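Putative ABC transporter subunit, substrate-binding component (Rhodopseudomonas palustris, PDB 4EVQ) binds 4-hydroxybenzoate as the solute-binding component of an ABC transporter, and probably hands such lignin-derived aromatic acids on for uptake. Local coordinates at residues L40-Q45 against A280-P285; S169-S174 against G180-D185; S197-I202 against L220-D225; L260-D265 against A273-F278. One frame throughout, in Å; residues are numbered along the deposited sequence.

Contact 1. Residues L40-Q45 against A280-P285; sequences LELYVQ and AAYKIP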
# COMPACT_ATOMS: atom_id res chain seq x y z
N LEU A 40 6.03 12.03 0.43
CA LEU A 40 7.45 12.10 0.76
C LEU A 40 7.99 13.53 0.62
O LEU A 40 8.73 14.03 1.49
CB LEU A 40 8.19 11.12 -0.13
CG LEU A 40 9.70 11.05 0.03
CD1 LEU A 40 10.10 10.74 1.47
CD2 LEU A 40 10.17 9.99 -0.91
N GLU A 41 7.61 14.23 -0.45
CA GLU A 41 8.07 15.60 -0.64
C GLU A 41 7.49 16.53 0.41
O GLU A 41 8.15 17.46 0.87
CB GLU A 41 7.70 16.09 -2.04
CG GLU A 41 8.53 15.36 -3.10
CD GLU A 41 8.19 15.74 -4.54
OE1 GLU A 41 7.02 16.05 -4.85
OE2 GLU A 41 9.12 15.69 -5.38
N LEU A 42 6.23 16.33 0.76
CA LEU A 42 5.62 17.16 1.80
C LEU A 42 6.34 16.96 3.12
O LEU A 42 6.57 17.91 3.89
CB LEU A 42 4.11 16.83 1.93
CG LEU A 42 3.29 17.86 2.71
CD1 LEU A 42 3.17 19.20 1.94
CD2 LEU A 42 1.91 17.26 3.09
N TYR A 43 6.67 15.72 3.43
CA TYR A 43 7.42 15.50 4.68
C TYR A 43 8.75 16.21 4.66
O TYR A 43 9.12 16.86 5.64
CB TYR A 43 7.66 14.02 4.96
CG TYR A 43 8.39 13.86 6.26
CD1 TYR A 43 7.75 14.12 7.45
CD2 TYR A 43 9.74 13.57 6.28
CE1 TYR A 43 8.43 14.06 8.65
CE2 TYR A 43 10.43 13.51 7.48
CZ TYR A 43 9.77 13.74 8.66
OH TYR A 43 10.43 13.67 9.87
N VAL A 44 9.49 16.07 3.56
CA VAL A 44 10.78 16.77 3.48
C VAL A 44 10.57 18.27 3.65
O VAL A 44 11.34 18.92 4.35
CB VAL A 44 11.49 16.44 2.16
CG1 VAL A 44 12.68 17.37 1.93
CG2 VAL A 44 11.94 14.95 2.14
N GLN A 45 9.55 18.84 3.02
CA GLN A 45 9.26 20.27 3.19
C GLN A 45 8.93 20.61 4.63
O GLN A 45 9.37 21.66 5.12
CB GLN A 45 8.12 20.65 2.26
CG GLN A 45 7.65 22.10 2.35
CD GLN A 45 6.57 22.41 1.30
OE1 GLN A 45 5.42 21.93 1.37
NE2 GLN A 45 6.94 23.19 0.30
N ALA A 280 -3.64 21.88 1.87
CA ALA A 280 -3.15 23.21 1.50
C ALA A 280 -2.22 23.16 0.27
O ALA A 280 -2.27 24.05 -0.59
CB ALA A 280 -2.47 23.89 2.69
N ALA A 281 -1.40 22.12 0.18
CA ALA A 281 -0.43 22.02 -0.90
C ALA A 281 -1.05 21.50 -2.20
O ALA A 281 -0.70 21.97 -3.31
CB ALA A 281 0.75 21.13 -0.48
N TYR A 282 -1.97 20.54 -2.08
CA TYR A 282 -2.42 19.78 -3.23
C TYR A 282 -3.92 19.84 -3.51
O TYR A 282 -4.36 19.33 -4.54
CB TYR A 282 -1.96 18.29 -3.10
CG TYR A 282 -0.47 18.15 -2.93
CD1 TYR A 282 0.42 18.55 -3.92
CD2 TYR A 282 0.05 17.62 -1.77
CE1 TYR A 282 1.78 18.44 -3.74
CE2 TYR A 282 1.41 17.47 -1.60
CZ TYR A 282 2.26 17.88 -2.57
OH TYR A 282 3.63 17.74 -2.34
N LYS A 283 -4.70 20.42 -2.59
CA LYS A 283 -6.15 20.69 -2.80
C LYS A 283 -7.06 19.45 -2.90
O LYS A 283 -8.21 19.53 -3.37
CB LYS A 283 -6.38 21.60 -4.02
CG LYS A 283 -5.44 22.84 -4.06
CD LYS A 283 -5.43 23.58 -2.74
CE LYS A 283 -4.73 24.93 -2.84
NZ LYS A 283 -3.43 24.80 -3.57
N ILE A 284 -6.54 18.30 -2.48
CA ILE A 284 -7.31 17.11 -2.30
C ILE A 284 -6.83 16.46 -1.00
O ILE A 284 -5.71 16.68 -0.54
CB ILE A 284 -7.17 16.08 -3.46
CG1 ILE A 284 -5.72 15.58 -3.60
CG2 ILE A 284 -7.66 16.67 -4.82
CD1 ILE A 284 -5.57 14.46 -4.66
N PRO A 285 -7.67 15.64 -0.40
CA PRO A 285 -7.22 14.92 0.79
C PRO A 285 -6.11 13.93 0.43
O PRO A 285 -6.09 13.36 -0.67
CB PRO A 285 -8.45 14.18 1.26
CG PRO A 285 -9.58 14.78 0.55
CD PRO A 285 -9.10 15.40 -0.70
O HOH W 1 5.10 17.97 -4.60
O HOH W 2 5.46 19.49 -0.81
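Leu42 of helix 30-46 meets Ala281 and Tyr282 at the C-terminal end of helix 269-282. This is a helix-to-helix contact in the lobe of the periplasmic binding protein built on the six-stranded sheet. The apolar part is small. Leu42 lies with CG anti to its backbone N (chi1 -165°), and its CD1 branch does the touching. CD1 sits 3.9 Å from Ala281 CB and 4.3 Å from Tyr282 CE2, approaching the ring at a slant. Ala281 CB also lies over the centre of one ring face, 3.8 Å above the plane of Tyr282. Leucine methyl, alanine methyl and ring thus meet as a small three-way cluster. Lys283 has positive phi (67°) and ends the helical run just after the tyrosine.

The phenol reaches the facing helix through water. Water 1 lies in plane at the edge of the Tyr282 ring, 2.7 Å from OH, and donates to Glu41 OE1 at 2.7 Å. Water 2 is 3.0 Å from Tyr282 OH and makes a weak bond to Gln45 OE1. The other oxygen of Glu41, OE2, forms a salt bridge with Lys60, which helps to fix the carboxylate. The polar join between the helices is thus indirect. One hydroxyl is held by two waters, each shared with an acidic or amide side chain of helix 30-46.

Contact 2. Residues S169-S174 against G180-D185; sequences SGFKKS and GEVVKD. With SO4 (sulfate ion), chain E.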
# COMPACT_ATOMS: atom_id res chain seq x y z
N SER A 169 -5.77 -14.71 -1.80
CA SER A 169 -5.36 -15.88 -1.01
C SER A 169 -5.54 -15.64 0.49
O SER A 169 -6.09 -16.48 1.19
CB SER A 169 -3.93 -16.24 -1.34
OG SER A 169 -3.49 -17.36 -0.60
N GLY A 170 -5.15 -14.48 0.98
CA GLY A 170 -5.33 -14.16 2.39
C GLY A 170 -6.79 -14.09 2.77
O GLY A 170 -7.22 -14.61 3.81
N PHE A 171 -7.59 -13.43 1.95
CA PHE A 171 -9.00 -13.36 2.17
C PHE A 171 -9.60 -14.78 2.26
O PHE A 171 -10.40 -15.07 3.13
CB PHE A 171 -9.66 -12.57 1.02
CG PHE A 171 -11.13 -12.89 0.85
CD1 PHE A 171 -12.08 -12.33 1.68
CD2 PHE A 171 -11.53 -13.81 -0.09
CE1 PHE A 171 -13.41 -12.75 1.61
CE2 PHE A 171 -12.87 -14.19 -0.18
CZ PHE A 171 -13.79 -13.64 0.69
N LYS A 172 -9.23 -15.63 1.33
CA LYS A 172 -9.85 -16.96 1.25
C LYS A 172 -9.49 -17.74 2.52
O LYS A 172 -10.32 -18.47 3.04
CB LYS A 172 -9.40 -17.74 0.02
CG LYS A 172 -9.98 -17.22 -1.26
CD LYS A 172 -9.36 -17.89 -2.49
CE LYS A 172 -9.72 -19.28 -2.57
NZ LYS A 172 -9.04 -19.82 -3.83
N LYS A 173 -8.26 -17.60 2.99
CA LYS A 173 -7.88 -18.30 4.21
C LYS A 173 -8.72 -17.91 5.38
O LYS A 173 -9.19 -18.78 6.11
CB LYS A 173 -6.41 -18.11 4.50
CG LYS A 173 -5.54 -18.83 3.50
CD LYS A 173 -4.07 -18.52 3.71
CE LYS A 173 -3.27 -19.03 2.52
NZ LYS A 173 -1.91 -18.44 2.48
N SER A 174 -8.95 -16.64 5.61
CA SER A 174 -9.73 -16.26 6.78
C SER A 174 -11.22 -16.41 6.58
O SER A 174 -11.96 -16.65 7.57
CB SER A 174 -9.39 -14.83 7.24
OG SER A 174 -9.80 -13.91 6.25
N GLY A 180 -17.00 -19.68 5.93
CA GLY A 180 -17.54 -19.15 4.68
C GLY A 180 -17.10 -19.99 3.50
O GLY A 180 -16.17 -20.77 3.59
N GLU A 181 -17.78 -19.81 2.38
CA GLU A 181 -17.43 -20.47 1.14
C GLU A 181 -17.10 -19.42 0.09
O GLU A 181 -17.80 -18.42 0.01
CB GLU A 181 -18.60 -21.29 0.62
CG GLU A 181 -19.05 -22.37 1.49
CD GLU A 181 -19.88 -23.36 0.71
OE1 GLU A 181 -20.41 -22.99 -0.39
OE2 GLU A 181 -19.97 -24.51 1.18
N VAL A 182 -16.04 -19.67 -0.68
CA VAL A 182 -15.69 -18.81 -1.81
C VAL A 182 -16.07 -19.63 -3.03
O VAL A 182 -15.46 -20.66 -3.34
CB VAL A 182 -14.21 -18.48 -1.80
CG1 VAL A 182 -13.91 -17.56 -2.97
CG2 VAL A 182 -13.84 -17.80 -0.48
N VAL A 183 -17.12 -19.19 -3.72
CA VAL A 183 -17.66 -20.02 -4.79
C VAL A 183 -16.99 -19.85 -6.15
O VAL A 183 -17.15 -20.68 -7.04
CB VAL A 183 -19.18 -19.90 -4.91
CG1 VAL A 183 -19.84 -20.34 -3.59
CG2 VAL A 183 -19.63 -18.54 -5.32
N LYS A 184 -16.22 -18.76 -6.29
CA LYS A 184 -15.49 -18.52 -7.52
C LYS A 184 -14.48 -17.43 -7.30
O LYS A 184 -14.74 -16.49 -6.59
CB LYS A 184 -16.44 -18.10 -8.64
CG LYS A 184 -15.87 -18.18 -10.05
CD LYS A 184 -15.75 -19.59 -10.53
CE LYS A 184 -17.11 -20.22 -10.75
NZ LYS A 184 -17.00 -21.62 -11.28
N ASP A 185 -13.31 -17.58 -7.93
CA ASP A 185 -12.33 -16.51 -8.03
C ASP A 185 -12.23 -16.12 -9.50
O ASP A 185 -11.81 -16.93 -10.32
CB ASP A 185 -10.97 -16.97 -7.51
CG ASP A 185 -11.02 -17.44 -6.09
OD1 ASP A 185 -11.36 -16.67 -5.20
OD2 ASP A 185 -10.75 -18.64 -5.88
S SO4 E . -14.33 -22.26 -13.76
O1 SO4 E . -13.36 -21.87 -14.80
O2 SO4 E . -15.36 -21.21 -13.73
O3 SO4 E . -13.68 -22.43 -12.47
O4 SO4 E . -14.94 -23.55 -14.12
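Val182 of strand 181-188 packs into the angle between Phe171 and Lys172 of helix 162-177. Its CG2 branch does the close work. It lies 3.8 Å from Phe171 CE2, at a slant to the ring, and 4.0 Å from Lys172 CG. This is the tight inner part. Phe171 is buried, and its ring stacks on Tyr211 of the sheet.

The outer side is polar and partly open to solvent. The lysine chain crosses the valine at about a right angle and bends at chi3 (67°), which brings its amine to the acid. Lys172 NZ donates to Asp185 OD2 at 2.9 Å in a salt bridge. It comes from the syn side but 35° out of the carboxylate plane. Asp185 OD1 is hydrogen-bonded to Thr156 OG1 on the adjacent strand, so each oxygen has its own partner and the carboxylate is fixed in rotation.

Lys184 takes no part in the packing; its NZ binds O2 of a sulfate, probably from the crystallisation liquor, at 3.0 Å. The axes of 169-174 and 181-185 come within 9.0 Å, with 135° between their directions. That is the helix-on-sheet packing of a beta-alpha-beta unit, here strand 153-159, helix 162-177 and edge strand 181-188.

Contact 3. Residues S197-I202 against L220-D225; sequences SALAEI and LKFIKD. With SO4 (sulfate ion), chain F.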
# COMPACT_ATOMS: atom_id res chain seq x y z
N SER A 197 -18.50 -8.68 -18.17
CA SER A 197 -18.69 -10.11 -18.16
C SER A 197 -18.45 -10.71 -16.76
O SER A 197 -19.12 -11.66 -16.38
CB SER A 197 -17.89 -10.80 -19.26
OG SER A 197 -16.51 -10.60 -19.07
N ALA A 198 -17.49 -10.16 -16.01
CA ALA A 198 -17.31 -10.61 -14.65
C ALA A 198 -18.51 -10.31 -13.78
O ALA A 198 -18.90 -11.11 -12.96
CB ALA A 198 -16.05 -9.97 -14.05
N LEU A 199 -19.13 -9.15 -13.98
CA LEU A 199 -20.33 -8.78 -13.26
C LEU A 199 -21.52 -9.69 -13.61
O LEU A 199 -22.26 -10.08 -12.71
CB LEU A 199 -20.66 -7.33 -13.51
CG LEU A 199 -19.59 -6.35 -12.98
CD1 LEU A 199 -19.87 -4.95 -13.47
CD2 LEU A 199 -19.42 -6.37 -11.51
N ALA A 200 -21.64 -10.08 -14.88
CA ALA A 200 -22.70 -11.02 -15.26
C ALA A 200 -22.46 -12.38 -14.62
O ALA A 200 -23.39 -13.03 -14.16
CB ALA A 200 -22.75 -11.15 -16.77
N GLU A 201 -21.20 -12.80 -14.54
CA GLU A 201 -20.89 -14.05 -13.88
C GLU A 201 -21.19 -13.99 -12.40
O GLU A 201 -21.79 -14.90 -11.84
CB GLU A 201 -19.42 -14.47 -14.12
CG GLU A 201 -19.14 -15.88 -13.62
CD GLU A 201 -17.73 -16.35 -13.80
OE1 GLU A 201 -16.93 -15.65 -14.45
OE2 GLU A 201 -17.43 -17.47 -13.30
N ILE A 202 -20.80 -12.91 -11.74
CA ILE A 202 -21.16 -12.69 -10.35
C ILE A 202 -22.66 -12.80 -10.14
O ILE A 202 -23.09 -13.50 -9.24
CB ILE A 202 -20.66 -11.32 -9.89
CG1 ILE A 202 -19.14 -11.39 -9.65
CG2 ILE A 202 -21.36 -10.89 -8.56
CD1 ILE A 202 -18.47 -10.04 -9.59
N LEU A 220 -11.95 2.97 -9.84
CA LEU A 220 -13.07 3.88 -10.11
C LEU A 220 -14.03 3.27 -11.12
O LEU A 220 -15.26 3.27 -10.93
CB LEU A 220 -12.53 5.22 -10.60
CG LEU A 220 -13.60 6.23 -11.03
CD1 LEU A 220 -14.59 6.54 -9.91
CD2 LEU A 220 -12.92 7.50 -11.53
N LYS A 221 -13.50 2.75 -12.21
CA LYS A 221 -14.34 2.16 -13.23
C LYS A 221 -15.06 0.95 -12.71
O LYS A 221 -16.24 0.77 -13.00
CB LYS A 221 -13.53 1.86 -14.49
CG LYS A 221 -14.44 1.45 -15.67
CD LYS A 221 -13.60 1.34 -16.91
CE LYS A 221 -14.51 1.07 -18.13
NZ LYS A 221 -15.18 -0.23 -17.99
N PHE A 222 -14.40 0.13 -11.93
CA PHE A 222 -15.03 -1.05 -11.35
C PHE A 222 -16.20 -0.63 -10.49
O PHE A 222 -17.29 -1.22 -10.56
CB PHE A 222 -14.04 -1.90 -10.55
CG PHE A 222 -14.66 -3.14 -10.03
CD1 PHE A 222 -14.78 -4.25 -10.84
CD2 PHE A 222 -15.15 -3.20 -8.75
CE1 PHE A 222 -15.44 -5.41 -10.39
CE2 PHE A 222 -15.79 -4.34 -8.30
CZ PHE A 222 -15.92 -5.44 -9.10
N ILE A 223 -16.01 0.35 -9.63
CA ILE A 223 -17.07 0.81 -8.74
C ILE A 223 -18.27 1.29 -9.54
O ILE A 223 -19.41 0.95 -9.23
CB ILE A 223 -16.53 1.93 -7.82
CG1 ILE A 223 -15.57 1.34 -6.79
CG2 ILE A 223 -17.66 2.73 -7.16
CD1 ILE A 223 -14.80 2.37 -6.08
N LYS A 224 -18.02 2.09 -10.57
CA LYS A 224 -19.09 2.62 -11.43
C LYS A 224 -19.81 1.48 -12.11
O LYS A 224 -21.07 1.42 -12.09
CB LYS A 224 -18.48 3.58 -12.45
CG LYS A 224 -18.03 4.88 -11.80
CD LYS A 224 -17.63 6.03 -12.74
CE LYS A 224 -17.61 7.36 -11.90
NZ LYS A 224 -17.32 8.66 -12.59
N ASP A 225 -19.07 0.56 -12.69
CA ASP A 225 -19.67 -0.54 -13.44
C ASP A 225 -20.45 -1.45 -12.49
O ASP A 225 -21.55 -1.94 -12.82
CB ASP A 225 -18.65 -1.35 -14.22
CG ASP A 225 -18.02 -0.57 -15.37
OD1 ASP A 225 -18.56 0.50 -15.74
OD2 ASP A 225 -16.99 -1.07 -15.89
S SO4 F . -20.21 7.24 -15.46
O1 SO4 F . -21.10 7.75 -16.51
O2 SO4 F . -19.13 6.43 -16.02
O3 SO4 F . -20.97 6.36 -14.56
O4 SO4 F . -19.65 8.32 -14.65
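Leu199 of helix 196-205 packs on Phe222 and Asp225 of helix 217-228. This is a buried contact between two successive helices of the lobe that holds the seven-stranded sheet. Leu199 supplies the whole of its side of the close contact and uses its two methyls separately. Its CG stands anti to the carbonyl carbon (chi1 -63°), which brings both methyls to helix 217-228. CD2 lies 4.2 Å from Phe222 CE1 and meets the ring at a slant. CD1 goes to the backbone of the next turn, 3.5 Å from Asp225 O and 3.9 Å from Asp225 CB. The leucine thus fits between the aromatic ring and the start of the acidic side chain, three residues further on.

Both partners are steadied from their own side. The carboxylate of Asp225 is turned to its own helix, where Lys221 NZ donates to the syn lone pair of OD2 at 2.9 Å. That amine also bonds Val193 O, and this second bond links helix 217-228 to the loop before helix 196-205. The Phe222 ring stands edge-to-face with Phe195 and meets Phe214.

Beneath Leu199, Ala198 and Ile202 rest on Ile186 of strand 181-188. Ile202 also touches Val210 and Phe222 touches Ala212, so the two helices lie side by side on one face of strand 209-213.

Contact 4. Residues L260-D265 against A273-F278; sequences LHYVSD and AFVKSF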
# COMPACT_ATOMS: atom_id res chain seq x y z
N LEU A 260 -8.72 -1.20 5.91
CA LEU A 260 -7.44 -0.56 5.58
C LEU A 260 -6.81 -0.06 6.87
O LEU A 260 -7.48 0.30 7.82
CB LEU A 260 -7.64 0.64 4.60
CG LEU A 260 -6.41 1.09 3.83
CD1 LEU A 260 -5.91 0.02 2.87
CD2 LEU A 260 -6.77 2.39 3.07
N HIS A 261 -5.50 0.08 6.79
CA HIS A 261 -4.65 0.64 7.84
C HIS A 261 -4.68 2.16 7.96
O HIS A 261 -3.96 2.73 8.75
CB HIS A 261 -3.24 0.08 7.69
CG HIS A 261 -2.69 0.24 6.32
ND1 HIS A 261 -3.20 -0.47 5.25
CD2 HIS A 261 -1.65 0.96 5.84
CE1 HIS A 261 -2.53 -0.15 4.16
NE2 HIS A 261 -1.58 0.71 4.49
N TYR A 262 -5.50 2.82 7.16
CA TYR A 262 -5.67 4.28 7.26
C TYR A 262 -7.12 4.64 6.98
O TYR A 262 -7.77 3.99 6.17
CB TYR A 262 -4.76 5.01 6.25
CG TYR A 262 -4.89 6.50 6.33
CD1 TYR A 262 -4.42 7.22 7.44
CD2 TYR A 262 -5.45 7.22 5.27
CE1 TYR A 262 -4.58 8.57 7.51
CE2 TYR A 262 -5.59 8.59 5.35
CZ TYR A 262 -5.14 9.27 6.46
OH TYR A 262 -5.29 10.64 6.50
N VAL A 263 -7.61 5.66 7.67
CA VAL A 263 -8.90 6.29 7.35
C VAL A 263 -8.67 7.78 7.54
O VAL A 263 -8.01 8.18 8.48
CB VAL A 263 -10.03 5.91 8.33
CG1 VAL A 263 -11.40 6.13 7.64
CG2 VAL A 263 -9.91 4.60 8.87
N SER A 264 -9.21 8.62 6.65
CA SER A 264 -8.80 10.02 6.70
C SER A 264 -9.31 10.74 7.91
O SER A 264 -8.71 11.74 8.26
CB SER A 264 -9.14 10.79 5.43
OG SER A 264 -10.48 10.72 5.24
N ASP A 265 -10.33 10.20 8.56
CA ASP A 265 -10.91 10.82 9.74
C ASP A 265 -10.24 10.46 11.04
O ASP A 265 -10.73 10.85 12.09
CB ASP A 265 -12.46 10.56 9.84
CG ASP A 265 -12.84 9.09 10.01
OD1 ASP A 265 -11.95 8.26 10.23
OD2 ASP A 265 -14.07 8.76 9.96
N ALA A 273 -2.63 17.32 11.36
CA ALA A 273 -1.68 18.26 10.80
C ALA A 273 -1.31 17.90 9.37
O ALA A 273 -1.15 18.76 8.52
CB ALA A 273 -0.45 18.32 11.66
N PHE A 274 -1.17 16.60 9.12
CA PHE A 274 -0.84 16.11 7.80
C PHE A 274 -1.95 16.40 6.79
O PHE A 274 -1.69 16.86 5.69
CB PHE A 274 -0.61 14.59 7.92
CG PHE A 274 -0.46 13.88 6.60
CD1 PHE A 274 0.63 14.08 5.80
CD2 PHE A 274 -1.40 12.95 6.22
CE1 PHE A 274 0.76 13.42 4.59
CE2 PHE A 274 -1.28 12.26 5.04
CZ PHE A 274 -0.20 12.49 4.23
N VAL A 275 -3.19 16.11 7.16
CA VAL A 275 -4.31 16.36 6.26
C VAL A 275 -4.35 17.84 5.95
O VAL A 275 -4.50 18.22 4.79
CB VAL A 275 -5.63 15.88 6.85
CG1 VAL A 275 -6.84 16.41 6.05
CG2 VAL A 275 -5.65 14.36 6.88
N LYS A 276 -4.19 18.69 6.97
CA LYS A 276 -4.23 20.15 6.73
C LYS A 276 -3.14 20.60 5.77
O LYS A 276 -3.39 21.36 4.82
CB LYS A 276 -4.13 20.90 8.07
CG LYS A 276 -4.20 22.44 7.93
CD LYS A 276 -4.33 23.10 9.30
CE LYS A 276 -4.17 24.63 9.20
NZ LYS A 276 -4.04 25.24 10.55
N SER A 277 -1.92 20.12 6.00
CA SER A 277 -0.76 20.48 5.17
C SER A 277 -0.89 19.95 3.75
O SER A 277 -0.50 20.61 2.79
CB SER A 277 0.53 19.92 5.79
OG SER A 277 0.89 20.65 6.95
N PHE A 278 -1.37 18.72 3.62
CA PHE A 278 -1.51 18.10 2.31
C PHE A 278 -2.60 18.81 1.48
O PHE A 278 -2.42 19.08 0.30
CB PHE A 278 -1.78 16.61 2.48
CG PHE A 278 -1.65 15.82 1.21
CD1 PHE A 278 -2.66 15.80 0.27
CD2 PHE A 278 -0.49 15.09 0.94
CE1 PHE A 278 -2.54 15.05 -0.88
CE2 PHE A 278 -0.36 14.35 -0.17
CZ PHE A 278 -1.35 14.33 -1.11
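Tyr262 meets Val275 where the chain leaves strand 257-260 of the seven-stranded sheet and turns into helix 269-282. This loop-to-helix contact belongs to the periplasmic binding protein fold, and the loop leads from one lobe toward helices of the other. The area buried is small, 99 Å² over both sides. Val275 CG2 is the methyl that touches. It lies 3.8 Å from Tyr262 OH and 4.3 Å from Ser264 O. The side chains of tyrosine and valine meet at a slant. Tyr262 reaches the helix because its CG stands anti to the backbone N (chi1 -179°), which sends the phenol out toward the valine.

The next shell explains how the two oxygens are held beside a methyl. Asn271, in the first turn of the same helix, bonds both of them. Its OD1 pairs with Tyr262 OH and its ND2 with Ser264 O. One amide therefore ties the phenol and the loop backbone to the start of the helix. Behind these, Val291 of helix 288-306 touches both Tyr262 and Phe274. The Tyr262 side chain remains about 12 Å from the bound 4-hydroxybenzoate, so its contact here is structural packing. Further along the loop, Asp265 OD2 is hydrogen-bonded to the backbone N of Asn357.

How the contacts relate
From the N terminus, helix 30-46 opens contact 1, which closes only at 280-285, after 234 intervening residues. Contacts 2, 3 and 4 all nest inside that long loop. They follow one another in series and none cross. Contact 2 closes a short turn from helix 162-177 to strand 181-188. Contact 3 joins the next two helices, and Lys184 CG touches Glu201 OE2 (3.7 Å) between the two contacts. Contact 4 links the exit from the same sheet to helix 269-282. Contact 1 uses that helix again, and Leu42 CD2 reaches Phe278 CA at 3.6 Å. Contacts 1 and 2 lie on opposite sides of the chain's centre, about 38 Å apart between centres.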